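Side-chain contacts in beta-1,3-1,4-glucanase (Caldicellulosiruptor sp. F32, PDB 5H4R), which probably hydrolyses mixed-linkage beta-1,3-1,4-glucans such as lichenan, as a glycoside hydrolase of family 5: residues P36-A39 and A40-F43; I166-Q169 and V170-F174; V340-A343 and A344-R348. The protein carries 1 engineered substitution. All coordinates share one frame; numbering follows the deposited sequence.

Contact 1. Residues P36-A39 and A40-F43; sequences PNNA and ALKF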
loop_
_atom_site.group_PDB
_atom_site.type_symbol
_atom_site.label_atom_id
_atom_site.label_comp_id
_atom_site.label_asym_id
_atom_site.label_seq_id
_atom_site.Cartn_x
_atom_site.Cartn_y
_atom_site.Cartn_z
ATOM N N PRO A 36 -12.262 18.765 4.574
ATOM C CA PRO A 36 -12.583 19.108 5.963
ATOM C C PRO A 36 -11.326 19.325 6.786
ATOM O O PRO A 36 -10.321 18.628 6.625
ATOM C CB PRO A 36 -13.390 17.904 6.451
ATOM C CG PRO A 36 -14.011 17.373 5.171
ATOM C CD PRO A 36 -12.990 17.563 4.115
ATOM N N ASN A 37 -11.389 20.313 7.675
ATOM C CA ASN A 37 -10.251 20.618 8.532
ATOM C C ASN A 37 -10.378 19.764 9.781
ATOM O O ASN A 37 -11.101 20.109 10.724
ATOM C CB ASN A 37 -10.197 22.097 8.878
ATOM C CG ASN A 37 -8.937 22.461 9.637
ATOM O OD1 ASN A 37 -7.878 22.647 9.041
ATOM N ND2 ASN A 37 -9.043 22.552 10.953
ATOM N N ASN A 38 -9.702 18.630 9.781
ATOM C CA ASN A 38 -9.614 17.821 10.981
ATOM C C ASN A 38 -8.228 17.198 11.057
ATOM O O ASN A 38 -7.417 17.303 10.134
ATOM C CB ASN A 38 -10.718 16.753 11.032
ATOM C CG ASN A 38 -10.611 15.713 9.932
ATOM O OD1 ASN A 38 -9.532 15.374 9.459
ATOM N ND2 ASN A 38 -11.755 15.193 9.530
ATOM N N ALA A 39 -7.945 16.581 12.203
ATOM C CA ALA A 39 -6.603 16.066 12.452
ATOM C C ALA A 39 -6.225 14.974 11.457
ATOM O O ALA A 39 -5.082 14.914 10.992
ATOM C CB ALA A 39 -6.505 15.536 13.885
ATOM N N ALA A 40 -7.177 14.112 11.109
ATOM C CA ALA A 40 -6.871 12.975 10.257
ATOM C C ALA A 40 -6.460 13.439 8.873
ATOM O O ALA A 40 -5.502 12.920 8.295
ATOM C CB ALA A 40 -8.088 12.056 10.164
ATOM N N LEU A 41 -7.176 14.416 8.331
ATOM C CA LEU A 41 -6.846 14.843 6.984
ATOM C C LEU A 41 -5.585 15.699 6.963
ATOM O O LEU A 41 -4.842 15.648 5.968
ATOM C CB LEU A 41 -8.046 15.545 6.352
ATOM C CG LEU A 41 -9.183 14.565 6.033
ATOM C CD1 LEU A 41 -10.454 15.323 5.617
ATOM C CD2 LEU A 41 -8.804 13.578 4.965
ATOM N N LYS A 42 -5.283 16.419 8.069
ATOM C CA LYS A 42 -3.995 17.111 8.172
ATOM C C LYS A 42 -2.844 16.107 8.239
ATOM O O LYS A 42 -1.778 16.337 7.650
ATOM C CB LYS A 42 -3.984 18.026 9.381
ATOM C CG LYS A 42 -4.928 19.187 9.263
ATOM C CD LYS A 42 -4.892 20.011 10.537
ATOM C CE LYS A 42 -5.876 21.145 10.500
ATOM N NZ LYS A 42 -5.923 21.819 11.822
ATOM N N PHE A 43 -3.055 15.002 8.964
ATOM C CA PHE A 43 -2.098 13.896 9.028
ATOM C C PHE A 43 -1.806 13.338 7.640
ATOM O O PHE A 43 -0.640 13.235 7.227
ATOM C CB PHE A 43 -2.683 12.816 9.956
ATOM C CG PHE A 43 -1.781 11.606 10.219
ATOM C CD1 PHE A 43 -0.894 11.583 11.299
ATOM C CD2 PHE A 43 -1.875 10.480 9.423
ATOM C CE1 PHE A 43 -0.113 10.459 11.550
ATOM C CE2 PHE A 43 -1.084 9.363 9.666
ATOM C CZ PHE A 43 -0.212 9.356 10.733
#

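Contact 2. Residues I166-Q169 and V170-F174; sequences IWTQ and VATRF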
loop_
_atom_site.group_PDB
_atom_site.type_symbol
_atom_site.label_atom_id
_atom_site.label_comp_id
_atom_site.label_asym_id
_atom_site.label_seq_id
_atom_site.Cartn_x
_atom_site.Cartn_y
_atom_site.Cartn_z
ATOM N N ILE A 166 -0.236 -12.392 14.457
ATOM C CA ILE A 166 0.708 -11.489 13.804
ATOM C C ILE A 166 0.626 -10.100 14.414
ATOM O O ILE A 166 1.658 -9.509 14.759
ATOM C CB ILE A 166 0.477 -11.441 12.283
ATOM C CG1 ILE A 166 0.745 -12.800 11.632
ATOM C CG2 ILE A 166 1.351 -10.363 11.637
ATOM C CD1 ILE A 166 2.183 -13.343 11.757
ATOM N N TRP A 167 -0.591 -9.552 14.547
ATOM C CA TRP A 167 -0.686 -8.171 14.977
ATOM C C TRP A 167 -0.426 -8.013 16.463
ATOM O O TRP A 167 0.106 -6.978 16.857
ATOM C CB TRP A 167 -2.021 -7.550 14.548
ATOM C CG TRP A 167 -1.907 -7.095 13.133
ATOM C CD1 TRP A 167 -2.570 -7.587 12.030
ATOM C CD2 TRP A 167 -1.021 -6.078 12.644
ATOM N NE1 TRP A 167 -2.146 -6.937 10.903
ATOM C CE2 TRP A 167 -1.201 -6.004 11.245
ATOM C CE3 TRP A 167 -0.103 -5.219 13.254
ATOM C CZ2 TRP A 167 -0.494 -5.112 10.453
ATOM C CZ3 TRP A 167 0.602 -4.329 12.461
ATOM C CH2 TRP A 167 0.399 -4.284 11.077
ATOM N N THR A 168 -0.685 -9.034 17.293
ATOM C CA THR A 168 -0.265 -8.934 18.683
ATOM C C THR A 168 1.252 -8.823 18.756
ATOM O O THR A 168 1.799 -7.984 19.483
ATOM C CB THR A 168 -0.763 -10.142 19.488
ATOM O OG1 THR A 168 -2.185 -10.124 19.589
ATOM C CG2 THR A 168 -0.199 -10.119 20.898
ATOM N N GLN A 169 1.953 -9.672 17.997
ATOM C CA GLN A 169 3.407 -9.688 18.041
ATOM C C GLN A 169 3.987 -8.411 17.467
ATOM O O GLN A 169 4.888 -7.812 18.062
ATOM C CB GLN A 169 3.958 -10.895 17.294
ATOM C CG GLN A 169 3.673 -12.194 17.988
ATOM C CD GLN A 169 4.088 -13.370 17.160
ATOM O OE1 GLN A 169 5.279 -13.730 17.114
ATOM N NE2 GLN A 169 3.119 -14.006 16.513
ATOM N N VAL A 170 3.506 -7.993 16.293
ATOM C CA VAL A 170 4.057 -6.802 15.654
ATOM C C VAL A 170 3.695 -5.554 16.453
ATOM O O VAL A 170 4.548 -4.697 16.724
ATOM C CB VAL A 170 3.586 -6.714 14.194
ATOM C CG1 VAL A 170 4.045 -5.405 13.554
ATOM C CG2 VAL A 170 4.104 -7.941 13.425
ATOM N N ALA A 171 2.425 -5.412 16.833
ATOM C CA ALA A 171 2.029 -4.217 17.567
ATOM C C ALA A 171 2.781 -4.116 18.886
ATOM O O ALA A 171 3.175 -3.020 19.308
ATOM C CB ALA A 171 0.521 -4.210 17.813
ATOM N N THR A 172 3.005 -5.252 19.554
ATOM C CA THR A 172 3.731 -5.204 20.817
ATOM C C THR A 172 5.162 -4.720 20.599
ATOM O O THR A 172 5.672 -3.894 21.365
ATOM C CB THR A 172 3.706 -6.584 21.505
ATOM O OG1 THR A 172 2.364 -6.917 21.872
ATOM C CG2 THR A 172 4.546 -6.565 22.775
ATOM N N ARG A 173 5.829 -5.210 19.555
ATOM C CA ARG A 173 7.204 -4.792 19.306
ATOM C C ARG A 173 7.286 -3.285 19.114
ATOM O O ARG A 173 8.236 -2.651 19.573
ATOM C CB ARG A 173 7.749 -5.520 18.076
ATOM C CG ARG A 173 9.167 -5.125 17.645
ATOM C CD ARG A 173 10.192 -5.496 18.706
ATOM N NE ARG A 173 10.449 -6.941 18.756
ATOM C CZ ARG A 173 11.421 -7.553 18.084
ATOM N NH1 ARG A 173 12.240 -6.858 17.321
ATOM N NH2 ARG A 173 11.601 -8.856 18.205
ATOM N N PHE A 174 6.312 -2.709 18.399
ATOM C CA PHE A 174 6.362 -1.318 17.962
ATOM C C PHE A 174 5.490 -0.405 18.819
ATOM O O PHE A 174 5.222 0.732 18.413
ATOM C CB PHE A 174 5.957 -1.215 16.487
ATOM C CG PHE A 174 6.976 -1.773 15.537
ATOM C CD1 PHE A 174 8.105 -1.049 15.181
ATOM C CD2 PHE A 174 6.808 -3.042 14.997
ATOM C CE1 PHE A 174 9.033 -1.570 14.292
ATOM C CE2 PHE A 174 7.729 -3.559 14.118
ATOM C CZ PHE A 174 8.850 -2.848 13.781
#

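Contact 3. Residues V340-A343 and A344-R348; sequences VEFA and AYYVR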
loop_
_atom_site.group_PDB
_atom_site.type_symbol
_atom_site.label_atom_id
_atom_site.label_comp_id
_atom_site.label_asym_id
_atom_site.label_seq_id
_atom_site.Cartn_x
_atom_site.Cartn_y
_atom_site.Cartn_z
ATOM N N VAL A 340 5.698 10.256 -16.996
ATOM C CA VAL A 340 5.860 11.554 -16.327
ATOM C C VAL A 340 4.524 12.300 -16.245
ATOM O O VAL A 340 4.122 12.801 -15.179
ATOM C CB VAL A 340 6.936 12.377 -17.059
ATOM C CG1 VAL A 340 6.914 13.847 -16.652
ATOM C CG2 VAL A 340 8.324 11.788 -16.840
ATOM N N GLU A 341 3.799 12.376 -17.362
ATOM C CA GLU A 341 2.508 13.054 -17.337
ATOM C C GLU A 341 1.524 12.336 -16.422
ATOM O O GLU A 341 0.805 12.980 -15.640
ATOM C CB GLU A 341 1.944 13.175 -18.748
ATOM C CG GLU A 341 2.718 14.147 -19.623
ATOM C CD GLU A 341 2.188 14.261 -21.057
ATOM O OE1 GLU A 341 0.953 14.171 -21.280
ATOM O OE2 GLU A 341 3.024 14.425 -21.984
ATOM N N PHE A 342 1.471 10.999 -16.516
ATOM C CA PHE A 342 0.652 10.183 -15.625
ATOM C C PHE A 342 0.941 10.491 -14.162
ATOM O O PHE A 342 0.015 10.660 -13.356
ATOM C CB PHE A 342 0.919 8.700 -15.911
ATOM C CG PHE A 342 0.400 7.754 -14.866
ATOM C CD1 PHE A 342 -0.901 7.300 -14.885
ATOM C CD2 PHE A 342 1.254 7.280 -13.869
ATOM C CE1 PHE A 342 -1.358 6.411 -13.907
ATOM C CE2 PHE A 342 0.811 6.396 -12.902
ATOM C CZ PHE A 342 -0.491 5.954 -12.920
ATOM N N ALA A 343 2.223 10.500 -13.790
ATOM C CA ALA A 343 2.562 10.598 -12.377
ATOM C C ALA A 343 2.195 11.959 -11.818
ATOM O O ALA A 343 1.655 12.055 -10.701
ATOM C CB ALA A 343 4.053 10.325 -12.164
ATOM N N ALA A 344 2.454 13.016 -12.580
ATOM C CA ALA A 344 2.061 14.344 -12.147
ATOM C C ALA A 344 0.549 14.428 -12.002
ATOM O O ALA A 344 0.037 14.975 -11.019
ATOM C CB ALA A 344 2.559 15.388 -13.145
ATOM N N TYR A 345 -0.183 13.936 -13.000
ATOM C CA TYR A 345 -1.633 14.053 -12.972
ATOM C C TYR A 345 -2.221 13.267 -11.813
ATOM O O TYR A 345 -3.085 13.769 -11.082
ATOM C CB TYR A 345 -2.237 13.582 -14.298
ATOM C CG TYR A 345 -3.727 13.801 -14.343
ATOM C CD1 TYR A 345 -4.244 15.009 -14.792
ATOM C CD2 TYR A 345 -4.608 12.818 -13.938
ATOM C CE1 TYR A 345 -5.612 15.233 -14.828
ATOM C CE2 TYR A 345 -5.999 13.033 -13.979
ATOM C CZ TYR A 345 -6.482 14.236 -14.414
ATOM O OH TYR A 345 -7.835 14.463 -14.462
ATOM N N TYR A 346 -1.769 12.019 -11.636
ATOM C CA TYR A 346 -2.313 11.151 -10.605
ATOM C C TYR A 346 -2.121 11.777 -9.227
ATOM O O TYR A 346 -3.067 11.859 -8.435
ATOM C CB TYR A 346 -1.642 9.792 -10.702
ATOM C CG TYR A 346 -2.277 8.682 -9.917
ATOM C CD1 TYR A 346 -2.175 8.636 -8.527
ATOM C CD2 TYR A 346 -2.907 7.633 -10.556
ATOM C CE1 TYR A 346 -2.729 7.584 -7.807
ATOM C CE2 TYR A 346 -3.476 6.582 -9.834
ATOM C CZ TYR A 346 -3.376 6.577 -8.468
ATOM O OH TYR A 346 -3.904 5.531 -7.753
ATOM N N VAL A 347 -0.909 12.272 -8.945
ATOM C CA VAL A 347 -0.634 12.876 -7.642
ATOM C C VAL A 347 -1.452 14.160 -7.444
ATOM O O VAL A 347 -2.005 14.396 -6.363
ATOM C CB VAL A 347 0.877 13.117 -7.479
ATOM C CG1 VAL A 347 1.162 13.964 -6.231
ATOM C CG2 VAL A 347 1.581 11.802 -7.367
ATOM N N ARG A 348 -1.558 15.015 -8.463
ATOM C CA ARG A 348 -2.366 16.227 -8.279
ATOM C C ARG A 348 -3.853 15.903 -8.122
ATOM O O ARG A 348 -4.545 16.497 -7.276
ATOM C CB ARG A 348 -2.173 17.183 -9.451
ATOM C CG ARG A 348 -3.057 18.451 -9.382
ATOM C CD ARG A 348 -2.844 19.256 -8.119
ATOM N NE ARG A 348 -3.940 20.202 -7.905
ATOM C CZ ARG A 348 -4.278 20.709 -6.716
ATOM N NH1 ARG A 348 -3.612 20.372 -5.624
ATOM N NH2 ARG A 348 -5.301 21.552 -6.614
#

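Contact 1. Residues P36-A39 and A40-F43
Leu41 reaches back over the Pro36 ring, its CD1 lying 3.7 Å from Pro36 CD. The overlap accompanies an N-cap, where a loop turns into helix 39-47 of this TIM-barrel enzyme. Asn38 is the capping residue. Its OD1 accepts from Leu41 N at 2.8 Å, and the N-H points almost straight at the oxygen (165°). The donor sits nearly along the C=O axis of the amide. The first torsion explains the reach: CG stands between the backbone N and the carbonyl carbon (chi1 65°), which folds the short side chain back over the first turn. Leu41 packs against the same cap, with its CB 3.4 Å from Asn38 OD1.

The other end of the amide ties the helix start to a different part of the fold, since Asn38 ND2 donates to Gly319 O. Replacing Asn38 by an alanine would probably leave Leu41 N without its capping acceptor and break the tie to Gly319. The neighbouring Ala40 is buried against Asn265 and Pro321. The Phe43 ring leads away from the cap, stacking on Tyr236 and meeting Tyr135 edge-to-face.

Two backbone bonds carry the turn into the helix. Phe43 N donates to Ala39 O at 2.9 Å. Lys42 N donates to Asn38 O at 3.1 Å, and Lys42 CG lies 3.2 Å from that same oxygen.

Contact 2. Residues I166-Q169 and V170-F174
The first torsion of Val170 (chi1 175°) sets CG1 opposite the backbone N and turns it to the indole of Trp167. The Trp167 ring is brought round by a chi1 of -83°, with CG beside its own backbone N. Val170 CG1 then meets Trp167 CZ3, on the six-membered ring, at 3.8 Å. The two side chains cross at a slant, one turn apart on helix 156-173, an outer helix of the barrel. The other branch, Val170 CG2, lies 4.1 Å from Ile166 CG2. Those two side chains run side by side and point the same way.

Trp167 is fixed from several sides. Its NE1 donates to Ala185 O, and Phe221 meets it edge-to-face. This joins the helix to the segment after strand 181-184 and to helix 205-226.

The polar part of the contact centres on one carbonyl. Thr168 O accepts twice from one residue, from Thr172 OG1 at 2.7 Å and from Thr172 N at 3.0 Å. The two donors come from opposite faces of the carbonyl plane. The amide stands well above that plane, 35° out of it, while the hydroxyl is less tilted. Val170 N to Ile166 O, at 2.8 Å, is the straighter kind of helix bond. Near the helix end the guanidinium of Arg173 leads away, its NH1 bonded to Gln123 OE1 and in a salt bridge with Asp120 OD1.

The chemistry is divided by side. Aliphatic and aromatic groups face the protein interior, where Trp167 and Val170 are buried. On the exposed side Thr172 returns its hydroxyl proton to the backbone, so this polar group is satisfied within its own helix.

Contact 3. Residues V340-A343 and A344-R348
Phe342 and Tyr346 form the aromatic part of this contact, one turn apart on helix 336-352. Their side chains lie alongside each other and point the same way. The ring planes stand at 49°, with centroids 5.5 Å apart, so the pair is oblique. The touch is made by Phe342 CZ, 3.8 Å from Tyr346 CD2. Both rings leave the helix with CG opposite the backbone N (chi1 166° for Phe342, -167° for Tyr346), which sends them out on the same side.

Further aromatic groups extend the cluster. Phe327, from strand 322-327, stacks on Tyr346, and Trp293 meets Phe342 edge-to-face. The helix is thereby packed onto the strand before it in a beta-alpha-beta unit of the TIM barrel. The Tyr346 side chain lies about 9 Å from a bound glucose.

Backbone bonds hold the spacing. Tyr346 N donates to Phe342 O at 2.8 Å, and Tyr345 N to Glu341 O at 3.0 Å. On an adjoining flank Ala343 and Val347 both touch Met391 of helix 385-395. Val347 CG2 lies 3.3 Å from Ala343 O.

The polar ends find partners beyond the helix. Tyr345 OH bonds to Asp305 OD1, and Tyr346 OH to Ala273 O. The buried tyrosines therefore pack their rings in the apolar interior while their hydroxyls are satisfied.

From the N terminus the three contacts come in series, and none crosses or encloses another. Each is local, so none closes a long loop. Contact 1 marks the entry into helix 39-47, ahead of the first barrel strand, 50-53, with Asn38 joined to the loop before strand 322-327. Contact 2 follows on helix 156-173, between the third and fourth strands, 135-139 and 181-184. Contact 3 comes last, on helix 336-352, between the seventh and eighth strands, 322-327 and 356-361. Contacts 2 and 3 lie on opposite sides of the chain's centre, their own centres 36 Å apart. Their outer helices pack side chains on strands 181-184 and 322-327 respectively.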